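Local coordinates for Iron(III) ABC transporter, periplasmic iron-compound-binding protein (Vibrio cholerae, PDB 3TEF) that probably binds iron-loaded catecholate siderophores in the periplasm and hands them to an ABC transporter for iron uptake, at residues V4-E16 with Y93-A107. Residues are numbered along the deposited sequence; the frame is centred on the assembly and turned at random.
Sequences VTIEHRLGKTTLE and YDELSKIAPTIVFAA
His8 and Thr13, on the inner side of the N-terminal beta hairpin 4-16, pack against the edge strand 102-104 of the four-stranded parallel sheet in one lobe of this periplasmic binding protein. Followed outward, His8 CB touches Val104 O at 3.4 Å. With chi1 at 60°, CG sits between the backbone N and the carbonyl carbon, close to Val104 N, which lays the imidazole over the strand: Val104 N and Ile103 CA lie over one face, Gly11 O over the centre of the other. CD2 meets Val104 N and CB, ND1 comes near Ile103 CG2, CE1 nears Tyr93 OH and Thr102 O, and NE2 gives Tyr93 OH a weak, bent hydrogen bond (3.3 Å, 124°). Thr13 OG1 donates to Thr102 O at 2.7 Å, while Thr13 CG2 rests on Pro101 CB. Ile103 CD1 reaches Ile6 CG1, and Ile6 also touches Asn123 and Val127 of helix 113-128. At the type I turn, Leu10 CB stands over the centre of the Tyr93 ring as a CH-pi contact, 3.8 Å from the centroid, and Leu10 CG leans on Val104 CG2. Arg9 NE is salt-bridged to Glu108 OE2, and Arg9 NH2 donates to Ala107 O at 2.9 Å, the oxygen lying in the guanidinium plane.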
loop_
_atom_site.group_PDB
_atom_site.type_symbol
_atom_site.label_atom_id
_atom_site.label_comp_id
_atom_site.label_asym_id
_atom_site.label_seq_id
_atom_site.Cartn_x
_atom_site.Cartn_y
_atom_site.Cartn_z
ATOM N N VAL A 4 4.382 -5.041 25.289
ATOM C CA VAL A 4 3.124 -5.106 24.573
ATOM C C VAL A 4 3.183 -6.343 23.702
ATOM O O VAL A 4 4.264 -6.754 23.289
ATOM C CB VAL A 4 2.908 -3.865 23.691
ATOM C CG1 VAL A 4 2.570 -2.659 24.548
ATOM C CG2 VAL A 4 4.146 -3.592 22.848
ATOM N N THR A 5 2.031 -6.952 23.449
ATOM C CA THR A 5 1.955 -8.072 22.519
ATOM C C THR A 5 1.157 -7.627 21.303
ATOM O O THR A 5 -0.026 -7.285 21.400
ATOM C CB THR A 5 1.339 -9.343 23.162
ATOM O OG1 THR A 5 2.188 -9.800 24.225
ATOM C CG2 THR A 5 1.207 -10.464 22.130
ATOM N N ILE A 6 1.829 -7.612 20.158
ATOM C CA ILE A 6 1.246 -7.128 18.922
ATOM C C ILE A 6 0.837 -8.287 18.037
ATOM O O ILE A 6 1.655 -9.160 17.733
ATOM C CB ILE A 6 2.274 -6.294 18.132
ATOM C CG1 ILE A 6 2.772 -5.119 18.978
ATOM C CG2 ILE A 6 1.677 -5.832 16.812
ATOM C CD1 ILE A 6 1.661 -4.165 19.403
ATOM N N GLU A 7 -0.424 -8.277 17.606
ATOM C CA GLU A 7 -0.935 -9.288 16.690
ATOM C C GLU A 7 -0.884 -8.774 15.256
ATOM O O GLU A 7 -1.417 -7.704 14.938
ATOM C CB GLU A 7 -2.371 -9.672 17.065
ATOM C CG GLU A 7 -2.873 -10.921 16.352
ATOM C CD GLU A 7 -3.949 -11.652 17.139
ATOM O OE1 GLU A 7 -5.070 -11.114 17.264
ATOM O OE2 GLU A 7 -3.665 -12.765 17.635
ATOM N N HIS A 8 -0.228 -9.532 14.383
ATOM C CA HIS A 8 -0.097 -9.105 13.002
ATOM C C HIS A 8 -0.215 -10.302 12.070
ATOM O O HIS A 8 -0.525 -11.429 12.512
ATOM C CB HIS A 8 1.249 -8.397 12.800
ATOM C CG HIS A 8 2.421 -9.266 13.121
ATOM N ND1 HIS A 8 3.018 -9.279 14.363
ATOM C CD2 HIS A 8 3.069 -10.183 12.374
ATOM C CE1 HIS A 8 3.996 -10.165 14.363
ATOM N NE2 HIS A 8 4.052 -10.727 13.172
ATOM N N ARG A 9 0.011 -10.076 10.782
ATOM C CA ARG A 9 -0.217 -11.136 9.801
ATOM C C ARG A 9 0.587 -12.393 10.093
ATOM O O ARG A 9 0.120 -13.509 9.848
ATOM C CB ARG A 9 0.067 -10.670 8.377
ATOM C CG ARG A 9 -0.299 -11.733 7.361
ATOM C CD ARG A 9 0.269 -11.422 6.002
ATOM N NE ARG A 9 -0.419 -10.310 5.354
ATOM C CZ ARG A 9 -0.183 -9.950 4.101
ATOM N NH1 ARG A 9 0.713 -10.631 3.387
ATOM N NH2 ARG A 9 -0.843 -8.936 3.556
ATOM N N LEU A 10 1.795 -12.221 10.618
ATOM C CA LEU A 10 2.676 -13.367 10.830
ATOM C C LEU A 10 2.698 -13.813 12.303
ATOM O O LEU A 10 3.680 -14.379 12.780
ATOM C CB LEU A 10 4.096 -13.063 10.316
ATOM C CG LEU A 10 4.378 -13.056 8.800
ATOM C CD1 LEU A 10 5.137 -14.286 8.327
ATOM C CD2 LEU A 10 3.134 -12.825 7.925
ATOM N N GLY A 11 1.618 -13.534 13.022
ATOM C CA GLY A 11 1.474 -14.035 14.376
ATOM C C GLY A 11 1.536 -12.965 15.444
ATOM O O GLY A 11 1.119 -11.828 15.213
ATOM N N LYS A 12 2.048 -13.339 16.613
ATOM C CA LYS A 12 2.120 -12.445 17.758
ATOM C C LYS A 12 3.570 -12.184 18.130
ATOM O O LYS A 12 4.390 -13.098 18.141
ATOM C CB LYS A 12 1.376 -13.048 18.959
ATOM C CG LYS A 12 -0.124 -13.181 18.740
ATOM C CD LYS A 12 -0.773 -13.961 19.873
ATOM C CE LYS A 12 -0.201 -15.364 19.975
ATOM N NZ LYS A 12 -0.942 -16.172 20.975
ATOM N N THR A 13 3.875 -10.922 18.427
ATOM C CA THR A 13 5.209 -10.532 18.843
ATOM C C THR A 13 5.128 -9.734 20.135
ATOM O O THR A 13 4.358 -8.779 20.233
ATOM C CB THR A 13 5.877 -9.656 17.768
ATOM O OG1 THR A 13 5.990 -10.414 16.554
ATOM C CG2 THR A 13 7.253 -9.200 18.226
ATOM N N THR A 14 5.938 -10.116 21.115
ATOM C CA THR A 14 5.995 -9.378 22.370
ATOM C C THR A 14 7.328 -8.646 22.492
ATOM O O THR A 14 8.389 -9.212 22.227
ATOM C CB THR A 14 5.792 -10.314 23.580
ATOM O OG1 THR A 14 4.500 -10.932 23.487
ATOM C CG2 THR A 14 5.887 -9.531 24.878
ATOM N N LEU A 15 7.265 -7.372 22.863
ATOM C CA LEU A 15 8.469 -6.585 23.075
ATOM C C LEU A 15 8.194 -5.457 24.055
ATOM O O LEU A 15 7.048 -5.040 24.246
ATOM C CB LEU A 15 8.988 -6.002 21.753
ATOM C CG LEU A 15 8.122 -4.906 21.142
ATOM C CD1 LEU A 15 8.959 -3.999 20.228
ATOM C CD2 LEU A 15 6.937 -5.509 20.403
ATOM N N GLU A 16 9.256 -4.969 24.676
ATOM C CA GLU A 16 9.178 -3.786 25.518
ATOM C C GLU A 16 8.784 -2.544 24.713
ATOM O O GLU A 16 9.276 -2.317 23.604
ATOM C CB GLU A 16 10.521 -3.575 26.207
ATOM C CG GLU A 16 10.618 -2.304 27.029
ATOM C CD GLU A 16 11.940 -2.210 27.769
ATOM O OE1 GLU A 16 12.377 -3.240 28.330
ATOM O OE2 GLU A 16 12.545 -1.114 27.774
ATOM N N TYR A 93 10.372 -13.603 7.551
ATOM C CA TYR A 93 9.998 -13.334 8.933
ATOM C C TYR A 93 10.631 -14.273 9.956
ATOM O O TYR A 93 11.066 -13.832 11.021
ATOM C CB TYR A 93 8.483 -13.387 9.086
ATOM C CG TYR A 93 8.021 -13.073 10.486
ATOM C CD1 TYR A 93 7.817 -11.766 10.893
ATOM C CD2 TYR A 93 7.774 -14.096 11.400
ATOM C CE1 TYR A 93 7.378 -11.469 12.173
ATOM C CE2 TYR A 93 7.339 -13.809 12.690
ATOM C CZ TYR A 93 7.141 -12.503 13.065
ATOM O OH TYR A 93 6.715 -12.192 14.332
ATOM N N ASP A 94 10.653 -15.571 9.658
ATOM C CA ASP A 94 11.132 -16.529 10.642
ATOM C C ASP A 94 12.587 -16.246 10.975
ATOM O O ASP A 94 12.978 -16.289 12.147
ATOM C CB ASP A 94 10.942 -17.977 10.173
ATOM C CG ASP A 94 11.570 -18.240 8.814
ATOM O OD1 ASP A 94 11.757 -17.280 8.021
ATOM O OD2 ASP A 94 11.881 -19.408 8.532
ATOM N N GLU A 95 13.371 -15.931 9.944
ATOM C CA GLU A 95 14.783 -15.614 10.122
ATOM C C GLU A 95 14.982 -14.299 10.872
ATOM O O GLU A 95 15.830 -14.205 11.766
ATOM C CB GLU A 95 15.508 -15.592 8.773
ATOM C CG GLU A 95 15.645 -16.962 8.146
ATOM C CD GLU A 95 16.655 -17.813 8.883
ATOM O OE1 GLU A 95 17.593 -17.226 9.467
ATOM O OE2 GLU A 95 16.514 -19.058 8.889
ATOM N N LEU A 96 14.191 -13.286 10.521
ATOM C CA LEU A 96 14.317 -11.990 11.183
ATOM C C LEU A 96 13.888 -12.106 12.648
ATOM O O LEU A 96 14.452 -11.451 13.520
ATOM C CB LEU A 96 13.480 -10.926 10.462
ATOM C CG LEU A 96 13.893 -10.519 9.043
ATOM C CD1 LEU A 96 12.786 -9.668 8.390
ATOM C CD2 LEU A 96 15.241 -9.757 9.016
ATOM N N SER A 97 12.896 -12.961 12.923
ATOM C CA SER A 97 12.365 -13.054 14.280
ATOM C C SER A 97 13.420 -13.584 15.261
ATOM O O SER A 97 13.324 -13.358 16.467
ATOM C CB SER A 97 11.075 -13.898 14.335
ATOM O OG SER A 97 11.324 -15.257 13.986
ATOM N N LYS A 98 14.437 -14.262 14.738
ATOM C CA LYS A 98 15.523 -14.744 15.582
ATOM C C LYS A 98 16.386 -13.600 16.078
ATOM O O LYS A 98 16.937 -13.658 17.182
ATOM C CB LYS A 98 16.395 -15.748 14.827
ATOM C CG LYS A 98 15.707 -17.068 14.573
ATOM C CD LYS A 98 16.694 -18.066 13.990
ATOM C CE LYS A 98 17.248 -17.576 12.664
ATOM N NZ LYS A 98 18.216 -18.560 12.090
ATOM N N ILE A 99 16.502 -12.558 15.254
ATOM C CA ILE A 99 17.433 -11.468 15.507
ATOM C C ILE A 99 16.868 -10.485 16.513
ATOM O O ILE A 99 17.584 -10.013 17.402
ATOM C CB ILE A 99 17.782 -10.714 14.194
ATOM C CG1 ILE A 99 18.509 -11.648 13.225
ATOM C CG2 ILE A 99 18.639 -9.472 14.478
ATOM C CD1 ILE A 99 18.850 -10.992 11.897
ATOM N N ALA A 100 15.578 -10.190 16.375
ATOM C CA ALA A 100 14.906 -9.273 17.282
ATOM C C ALA A 100 13.415 -9.385 17.060
ATOM O O ALA A 100 12.977 -9.884 16.030
ATOM C CB ALA A 100 15.382 -7.838 17.026
ATOM N N PRO A 101 12.623 -8.916 18.025
ATOM C CA PRO A 101 11.177 -8.895 17.809
ATOM C C PRO A 101 10.878 -8.239 16.472
ATOM O O PRO A 101 11.385 -7.143 16.171
ATOM C CB PRO A 101 10.666 -8.044 18.971
ATOM C CG PRO A 101 11.685 -8.288 20.051
ATOM C CD PRO A 101 12.997 -8.343 19.327
ATOM N N THR A 102 10.055 -8.915 15.682
ATOM C CA THR A 102 9.730 -8.477 14.331
ATOM C C THR A 102 8.211 -8.397 14.180
ATOM O O THR A 102 7.474 -9.252 14.680
ATOM C CB THR A 102 10.322 -9.461 13.289
ATOM O OG1 THR A 102 11.751 -9.491 13.428
ATOM C CG2 THR A 102 9.959 -9.047 11.876
ATOM N N ILE A 103 7.737 -7.350 13.522
ATOM C CA ILE A 103 6.311 -7.194 13.282
ATOM C C ILE A 103 6.092 -6.968 11.811
ATOM O O ILE A 103 6.863 -6.237 11.165
ATOM C CB ILE A 103 5.755 -5.989 14.053
ATOM C CG1 ILE A 103 5.761 -6.271 15.555
ATOM C CG2 ILE A 103 4.345 -5.614 13.571
ATOM C CD1 ILE A 103 5.504 -5.015 16.392
ATOM N N VAL A 104 5.041 -7.578 11.275
ATOM C CA VAL A 104 4.653 -7.329 9.893
ATOM C C VAL A 104 3.617 -6.213 9.831
ATOM O O VAL A 104 2.671 -6.178 10.615
ATOM C CB VAL A 104 4.126 -8.592 9.189
ATOM C CG1 VAL A 104 3.573 -8.233 7.809
ATOM C CG2 VAL A 104 5.226 -9.621 9.073
ATOM N N PHE A 105 3.829 -5.282 8.907
ATOM C CA PHE A 105 2.981 -4.102 8.753
ATOM C C PHE A 105 2.354 -4.211 7.375
ATOM O O PHE A 105 3.039 -4.072 6.353
ATOM C CB PHE A 105 3.857 -2.828 8.879
ATOM C CG PHE A 105 3.090 -1.526 8.805
ATOM C CD1 PHE A 105 2.572 -0.938 9.958
ATOM C CD2 PHE A 105 2.928 -0.865 7.587
ATOM C CE1 PHE A 105 1.877 0.260 9.905
ATOM C CE2 PHE A 105 2.218 0.342 7.526
ATOM C CZ PHE A 105 1.698 0.898 8.691
ATOM N N ALA A 106 1.057 -4.512 7.329
ATOM C CA ALA A 106 0.454 -4.854 6.050
ATOM C C ALA A 106 -1.060 -4.779 6.084
ATOM O O ALA A 106 -1.676 -4.930 7.144
ATOM C CB ALA A 106 0.897 -6.287 5.631
ATOM N N ALA A 107 -1.647 -4.573 4.910
ATOM C CA ALA A 107 -3.101 -4.596 4.739
ATOM C C ALA A 107 -3.582 -6.029 4.528
ATOM O O ALA A 107 -2.823 -6.869 4.061
ATOM C CB ALA A 107 -3.484 -3.777 3.552
HETATM O O HOH W 1 0.304 -7.512 9.600
HETATM O O HOH W 2 6.018 -14.038 16.049
#